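Local coordinates for penaeus monodon metallodensovirus major capsid protein (Penaeus monodon metallodensovirus, PDB 6WH7) that forms, as the major capsid protein in sixty copies, the icosahedral shell of a shrimp densovirus, which probably encloses and protects the viral genome, at residues A[165-171]-A[342-348]; A[220-225]-A[266-271]. All blocks are in the same frame, centred on the assembly; numbering follows the deposited sequence.

Contact 1 of 2, residues A[165-171]-A[342-348]; sequences QCLSKVY and NNIQFGP
One face of the Tyr171 ring rests on Asn343: CB sits 3.9 Å from the ring centroid of Tyr171, a CH-pi contact displaced toward the CD1-CE1 rim. The amide of Asn343 runs alongside the ring, the two planes almost perpendicular at 86°. That placement follows from chi1 of 58°, which sets CG of Asn343 between its own N and carbonyl carbon and leaves the amide wedged between the tyrosine and Lys169. The Phe346 ring receives Val170 at its edge, CG2 lying in plane 3.9 Å from CE2 of Phe346, while CG2 of Ile344, two residues earlier in the same segment, lies over one face. Lys169 slants across the Asn343 amide, with CD 3.3 Å from ND2 of Asn343, then bends at chi3 and runs beside Gln345. At the far end Gln165 lays its extended chain against the Pro348 ring and Gly347; its NE2 is hydrogen-bonded to OD2 of Asp244. The backbones pair antiparallel. Lys169 and Gln345 form the non-hydrogen-bonded pair, Val170 and Ile344 the hydrogen-bonded one: Ile344 N binds Val170 O at 2.8 Å, and Val170 N returns to Ile344 O. Past the last bridge, Phe346 N still binds Ser168 O (3.3 Å). Strand 340-345 is the middle of a small antiparallel sheet, with 169-179 and 335-337 at its borders. Val170, Ile344 and Phe346 touch Val82 of strand 79-83, Tyr272 of strand 270-274 adjoins Val170 and Phe346, and a second subunit packs its Asn322 on Gln165 and Pro348.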
loop_
_atom_site.group_PDB
_atom_site.type_symbol
_atom_site.label_atom_id
_atom_site.label_comp_id
_atom_site.label_asym_id
_atom_site.label_seq_id
_atom_site.Cartn_x
_atom_site.Cartn_y
_atom_site.Cartn_z
ATOM N N GLN A 165 -16.041 -49.893 -79.384
ATOM C CA GLN A 165 -15.812 -50.198 -80.791
ATOM C C GLN A 165 -16.501 -51.502 -81.190
ATOM O O GLN A 165 -15.881 -52.461 -81.648
ATOM C CB GLN A 165 -14.318 -50.231 -81.114
ATOM C CG GLN A 165 -14.009 -50.362 -82.588
ATOM C CD GLN A 165 -12.548 -50.245 -82.873
ATOM O OE1 GLN A 165 -11.772 -49.927 -81.990
ATOM N NE2 GLN A 165 -12.155 -50.511 -84.102
ATOM N N CYS A 166 -17.813 -51.535 -80.966
ATOM C CA CYS A 166 -18.624 -52.584 -81.565
ATOM C C CYS A 166 -18.432 -52.608 -83.072
ATOM O O CYS A 166 -18.323 -53.677 -83.680
ATOM C CB CYS A 166 -20.095 -52.372 -81.222
ATOM S SG CYS A 166 -20.475 -52.425 -79.476
ATOM N N LEU A 167 -18.378 -51.435 -83.686
ATOM C CA LEU A 167 -18.199 -51.283 -85.123
ATOM C C LEU A 167 -16.808 -50.722 -85.364
ATOM O O LEU A 167 -16.535 -49.564 -85.041
ATOM C CB LEU A 167 -19.271 -50.370 -85.706
ATOM C CG LEU A 167 -20.609 -50.988 -86.092
ATOM C CD1 LEU A 167 -21.298 -51.587 -84.901
ATOM C CD2 LEU A 167 -21.484 -49.919 -86.704
ATOM N N SER A 168 -15.929 -51.549 -85.915
ATOM C CA SER A 168 -14.587 -51.096 -86.246
ATOM C C SER A 168 -14.587 -50.283 -87.528
ATOM O O SER A 168 -13.993 -49.205 -87.597
ATOM C CB SER A 168 -13.662 -52.298 -86.383
ATOM O OG SER A 168 -12.372 -51.900 -86.794
ATOM N N LYS A 169 -15.248 -50.798 -88.550
ATOM C CA LYS A 169 -15.320 -50.187 -89.859
ATOM C C LYS A 169 -16.770 -50.217 -90.293
ATOM O O LYS A 169 -17.481 -51.190 -90.034
ATOM C CB LYS A 169 -14.439 -50.927 -90.853
ATOM C CG LYS A 169 -14.397 -50.317 -92.212
ATOM C CD LYS A 169 -13.611 -51.185 -93.151
ATOM C CE LYS A 169 -12.144 -51.182 -92.817
ATOM N NZ LYS A 169 -11.387 -52.020 -93.778
ATOM N N VAL A 170 -17.210 -49.151 -90.943
ATOM C CA VAL A 170 -18.623 -48.924 -91.196
ATOM C C VAL A 170 -18.818 -48.684 -92.680
ATOM O O VAL A 170 -18.141 -47.840 -93.269
ATOM C CB VAL A 170 -19.146 -47.735 -90.374
ATOM C CG1 VAL A 170 -20.552 -47.475 -90.711
ATOM C CG2 VAL A 170 -19.018 -48.024 -88.902
ATOM N N TYR A 171 -19.742 -49.406 -93.275
ATOM C CA TYR A 171 -20.002 -49.340 -94.696
ATOM C C TYR A 171 -21.378 -48.753 -94.963
ATOM O O TYR A 171 -22.275 -48.858 -94.123
ATOM C CB TYR A 171 -19.939 -50.731 -95.331
ATOM C CG TYR A 171 -18.588 -51.378 -95.279
ATOM C CD1 TYR A 171 -17.680 -51.202 -96.302
ATOM C CD2 TYR A 171 -18.218 -52.162 -94.204
ATOM C CE1 TYR A 171 -16.450 -51.794 -96.262
ATOM C CE2 TYR A 171 -16.989 -52.754 -94.151
ATOM C CZ TYR A 171 -16.108 -52.569 -95.182
ATOM O OH TYR A 171 -14.874 -53.166 -95.139
ATOM N N ASN A 342 -15.953 -45.150 -99.256
ATOM C CA ASN A 342 -16.155 -46.593 -99.281
ATOM C C ASN A 342 -16.542 -47.119 -97.911
ATOM O O ASN A 342 -17.467 -47.926 -97.783
ATOM C CB ASN A 342 -14.889 -47.279 -99.775
ATOM C CG ASN A 342 -14.628 -47.013 -101.222
ATOM O OD1 ASN A 342 -15.551 -46.727 -101.978
ATOM N ND2 ASN A 342 -13.370 -47.079 -101.622
ATOM N N ASN A 343 -15.834 -46.681 -96.882
ATOM C CA ASN A 343 -16.131 -47.070 -95.517
ATOM C C ASN A 343 -15.532 -46.022 -94.600
ATOM O O ASN A 343 -14.674 -45.238 -95.007
ATOM C CB ASN A 343 -15.606 -48.477 -95.209
ATOM C CG ASN A 343 -14.112 -48.612 -95.417
ATOM O OD1 ASN A 343 -13.333 -47.737 -95.062
ATOM N ND2 ASN A 343 -13.712 -49.705 -96.043
ATOM N N ILE A 344 -16.006 -46.003 -93.361
ATOM C CA ILE A 344 -15.468 -45.120 -92.341
ATOM C C ILE A 344 -14.963 -45.980 -91.197
ATOM O O ILE A 344 -15.710 -46.792 -90.643
ATOM C CB ILE A 344 -16.501 -44.095 -91.854
ATOM C CG1 ILE A 344 -16.829 -43.110 -92.970
ATOM C CG2 ILE A 344 -15.969 -43.340 -90.671
ATOM C CD1 ILE A 344 -17.967 -42.188 -92.648
ATOM N N GLN A 345 -13.695 -45.813 -90.866
ATOM C CA GLN A 345 -13.050 -46.449 -89.734
ATOM C C GLN A 345 -13.099 -45.501 -88.551
ATOM O O GLN A 345 -13.021 -44.285 -88.719
ATOM C CB GLN A 345 -11.606 -46.775 -90.079
ATOM C CG GLN A 345 -11.466 -47.737 -91.214
ATOM C CD GLN A 345 -10.051 -47.824 -91.704
ATOM O OE1 GLN A 345 -9.278 -46.881 -91.558
ATOM N NE2 GLN A 345 -9.697 -48.957 -92.289
ATOM N N PHE A 346 -13.246 -46.047 -87.346
ATOM C CA PHE A 346 -13.291 -45.191 -86.165
ATOM C C PHE A 346 -12.132 -45.438 -85.210
ATOM O O PHE A 346 -11.265 -44.571 -85.097
ATOM C CB PHE A 346 -14.647 -45.289 -85.479
ATOM C CG PHE A 346 -15.724 -44.596 -86.238
ATOM C CD1 PHE A 346 -15.776 -43.218 -86.255
ATOM C CD2 PHE A 346 -16.676 -45.300 -86.931
ATOM C CE1 PHE A 346 -16.749 -42.564 -86.947
ATOM C CE2 PHE A 346 -17.655 -44.644 -87.622
ATOM C CZ PHE A 346 -17.690 -43.276 -87.626
ATOM N N GLY A 347 -12.076 -46.558 -84.510
ATOM C CA GLY A 347 -10.925 -46.775 -83.675
ATOM C C GLY A 347 -10.824 -45.806 -82.514
ATOM O O GLY A 347 -9.952 -44.940 -82.488
ATOM N N PRO A 348 -11.758 -45.876 -81.573
ATOM C CA PRO A 348 -11.694 -44.995 -80.405
ATOM C C PRO A 348 -10.401 -45.171 -79.632
ATOM O O PRO A 348 -9.642 -46.121 -79.823
ATOM C CB PRO A 348 -12.887 -45.448 -79.565
ATOM C CG PRO A 348 -13.084 -46.840 -79.949
ATOM C CD PRO A 348 -12.798 -46.899 -81.408
#

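Contact 2 of 2, residues A[220-225]-A[266-271]; sequences FSHDLD and RGMAGH
Arg266 and His222 have the most surface buried, together nearly half of the contact, with Met268 after them. Met268 sets CG over the centre of the His222 ring in a CH-pi contact, 3.3 Å from its centroid and 10° off the normal, while SD approaches the ring obliquely. The histidine reaches across because its CG is anti to the backbone N (chi1 -176°), which swings the imidazole off the strand toward the loop 266-269. CE1 of His222 also comes within 3.7 Å of CG of Arg266. Arg266 starts extended, then bends at chi3, bringing its guanidinium against the backbone of 223-225: Asp225 N lies over one face, and NH1 makes a weak hydrogen bond of 3.4 Å to Asp223 O. The Asp225 carboxylate instead forms a salt bridge with Arg356 of a third subunit. Parvoviral capsid proteins are built on a beta jelly roll; here strand 218-222, which pairs with 118-135, faces strand 270-274 of a second antiparallel sheet, so the side chains meet between the two layers. There His271 turns its edge to the face of Phe220, centroids 4.9 Å apart and planes at 62°. ND1 of His271 is hydrogen-bonded to Tyr126, and its ring stacks on Trp85.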
loop_
_atom_site.group_PDB
_atom_site.type_symbol
_atom_site.label_atom_id
_atom_site.label_comp_id
_atom_site.label_asym_id
_atom_site.label_seq_id
_atom_site.Cartn_x
_atom_site.Cartn_y
_atom_site.Cartn_z
ATOM N N PHE A 220 -19.416 -32.255 -78.691
ATOM C CA PHE A 220 -18.429 -33.325 -78.728
ATOM C C PHE A 220 -17.123 -32.748 -79.231
ATOM O O PHE A 220 -17.089 -32.162 -80.312
ATOM C CB PHE A 220 -18.903 -34.471 -79.614
ATOM C CG PHE A 220 -20.215 -35.021 -79.188
ATOM C CD1 PHE A 220 -20.296 -35.904 -78.139
ATOM C CD2 PHE A 220 -21.370 -34.621 -79.806
ATOM C CE1 PHE A 220 -21.495 -36.382 -77.733
ATOM C CE2 PHE A 220 -22.569 -35.102 -79.404
ATOM C CZ PHE A 220 -22.634 -35.975 -78.360
ATOM N N SER A 221 -16.066 -32.897 -78.448
ATOM C CA SER A 221 -14.762 -32.364 -78.790
ATOM C C SER A 221 -13.731 -33.474 -78.750
ATOM O O SER A 221 -13.899 -34.486 -78.070
ATOM C CB SER A 221 -14.334 -31.249 -77.838
ATOM O OG SER A 221 -15.180 -30.125 -77.960
ATOM N N HIS A 222 -12.654 -33.269 -79.494
ATOM C CA HIS A 222 -11.502 -34.151 -79.433
ATOM C C HIS A 222 -10.253 -33.296 -79.469
ATOM O O HIS A 222 -10.049 -32.539 -80.420
ATOM C CB HIS A 222 -11.506 -35.135 -80.592
ATOM C CG HIS A 222 -10.399 -36.136 -80.540
ATOM N ND1 HIS A 222 -10.297 -37.078 -79.544
ATOM C CD2 HIS A 222 -9.350 -36.347 -81.366
ATOM C CE1 HIS A 222 -9.230 -37.825 -79.758
ATOM N NE2 HIS A 222 -8.638 -37.401 -80.857
ATOM N N ASP A 223 -9.420 -33.421 -78.450
ATOM C CA ASP A 223 -8.140 -32.741 -78.425
ATOM C C ASP A 223 -7.091 -33.584 -79.124
ATOM O O ASP A 223 -7.068 -34.807 -78.993
ATOM C CB ASP A 223 -7.695 -32.458 -76.994
ATOM C CG ASP A 223 -8.478 -31.349 -76.349
ATOM O OD1 ASP A 223 -9.162 -30.604 -77.072
ATOM O OD2 ASP A 223 -8.403 -31.212 -75.112
ATOM N N LEU A 224 -6.221 -32.918 -79.869
ATOM C CA LEU A 224 -5.065 -33.544 -80.487
ATOM C C LEU A 224 -3.815 -32.941 -79.877
ATOM O O LEU A 224 -3.632 -31.722 -79.920
ATOM C CB LEU A 224 -5.052 -33.329 -81.999
ATOM C CG LEU A 224 -5.819 -34.250 -82.928
ATOM C CD1 LEU A 224 -7.288 -34.108 -82.718
ATOM C CD2 LEU A 224 -5.463 -33.891 -84.331
ATOM N N ASP A 225 -2.966 -33.779 -79.309
ATOM C CA ASP A 225 -1.618 -33.366 -78.944
ATOM C C ASP A 225 -0.685 -34.125 -79.873
ATOM O O ASP A 225 -0.420 -35.310 -79.670
ATOM C CB ASP A 225 -1.320 -33.665 -77.483
ATOM C CG ASP A 225 -0.026 -33.050 -77.019
ATOM O OD1 ASP A 225 0.578 -32.287 -77.793
ATOM O OD2 ASP A 225 0.394 -33.329 -75.879
ATOM N N ARG A 266 -4.347 -42.279 -79.433
ATOM C CA ARG A 266 -5.390 -41.274 -79.331
ATOM C C ARG A 266 -6.285 -41.448 -80.543
ATOM O O ARG A 266 -5.815 -41.360 -81.678
ATOM C CB ARG A 266 -4.807 -39.867 -79.277
ATOM C CG ARG A 266 -5.803 -38.806 -78.922
ATOM C CD ARG A 266 -5.179 -37.449 -79.058
ATOM N NE ARG A 266 -4.073 -37.252 -78.138
ATOM C CZ ARG A 266 -4.193 -36.738 -76.925
ATOM N NH1 ARG A 266 -5.377 -36.346 -76.486
ATOM N NH2 ARG A 266 -3.128 -36.598 -76.160
ATOM N N GLY A 267 -7.563 -41.705 -80.307
ATOM C CA GLY A 267 -8.479 -41.936 -81.400
ATOM C C GLY A 267 -9.842 -41.406 -81.033
ATOM O O GLY A 267 -10.080 -40.985 -79.902
ATOM N N MET A 268 -10.738 -41.412 -82.006
ATOM C CA MET A 268 -12.092 -40.930 -81.794
ATOM C C MET A 268 -13.089 -42.053 -81.971
ATOM O O MET A 268 -13.021 -42.801 -82.945
ATOM C CB MET A 268 -12.429 -39.777 -82.732
ATOM C CG MET A 268 -11.650 -38.551 -82.403
ATOM S SD MET A 268 -12.289 -37.072 -83.162
ATOM C CE MET A 268 -11.720 -37.325 -84.770
ATOM N N ALA A 269 -14.010 -42.154 -81.028
ATOM C CA ALA A 269 -15.038 -43.170 -81.080
ATOM C C ALA A 269 -16.053 -42.848 -82.165
ATOM O O ALA A 269 -16.213 -41.700 -82.586
ATOM C CB ALA A 269 -15.731 -43.292 -79.729
ATOM N N GLY A 270 -16.728 -43.892 -82.638
ATOM C CA GLY A 270 -17.744 -43.701 -83.652
ATOM C C GLY A 270 -18.932 -42.982 -83.076
ATOM O O GLY A 270 -19.451 -43.364 -82.024
ATOM N N HIS A 271 -19.356 -41.919 -83.739
ATOM C CA HIS A 271 -20.577 -41.235 -83.358
ATOM C C HIS A 271 -21.669 -41.571 -84.354
ATOM O O HIS A 271 -21.436 -41.612 -85.562
ATOM C CB HIS A 271 -20.394 -39.728 -83.247
ATOM C CG HIS A 271 -19.551 -39.314 -82.086
ATOM N ND1 HIS A 271 -19.272 -37.998 -81.804
ATOM C CD2 HIS A 271 -18.901 -40.044 -81.154
ATOM C CE1 HIS A 271 -18.514 -37.932 -80.728
ATOM N NE2 HIS A 271 -18.267 -39.161 -80.319
#

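The centres of contact 1 and contact 2 lie about 14 Å apart, and the two touch: Phe346 CD1 packs 3.3 Å from Gly270 CA, and Pro348 meets Ala269. Along the chain the order is 165-171, 220-225, 266-271, 342-348, so both segments of contact 2 fall between those of contact 1. The contacts belong to different sheets. Contact 1 joins two strands of the small three-stranded sheet, whereas contact 2 bridges strand 218-222 of one large antiparallel sheet and strand 270-274 of the other. Segment 266-271 thus has 342-348, which begins in the small sheet, as one neighbour and 220-225 as another, all within one capsid subunit.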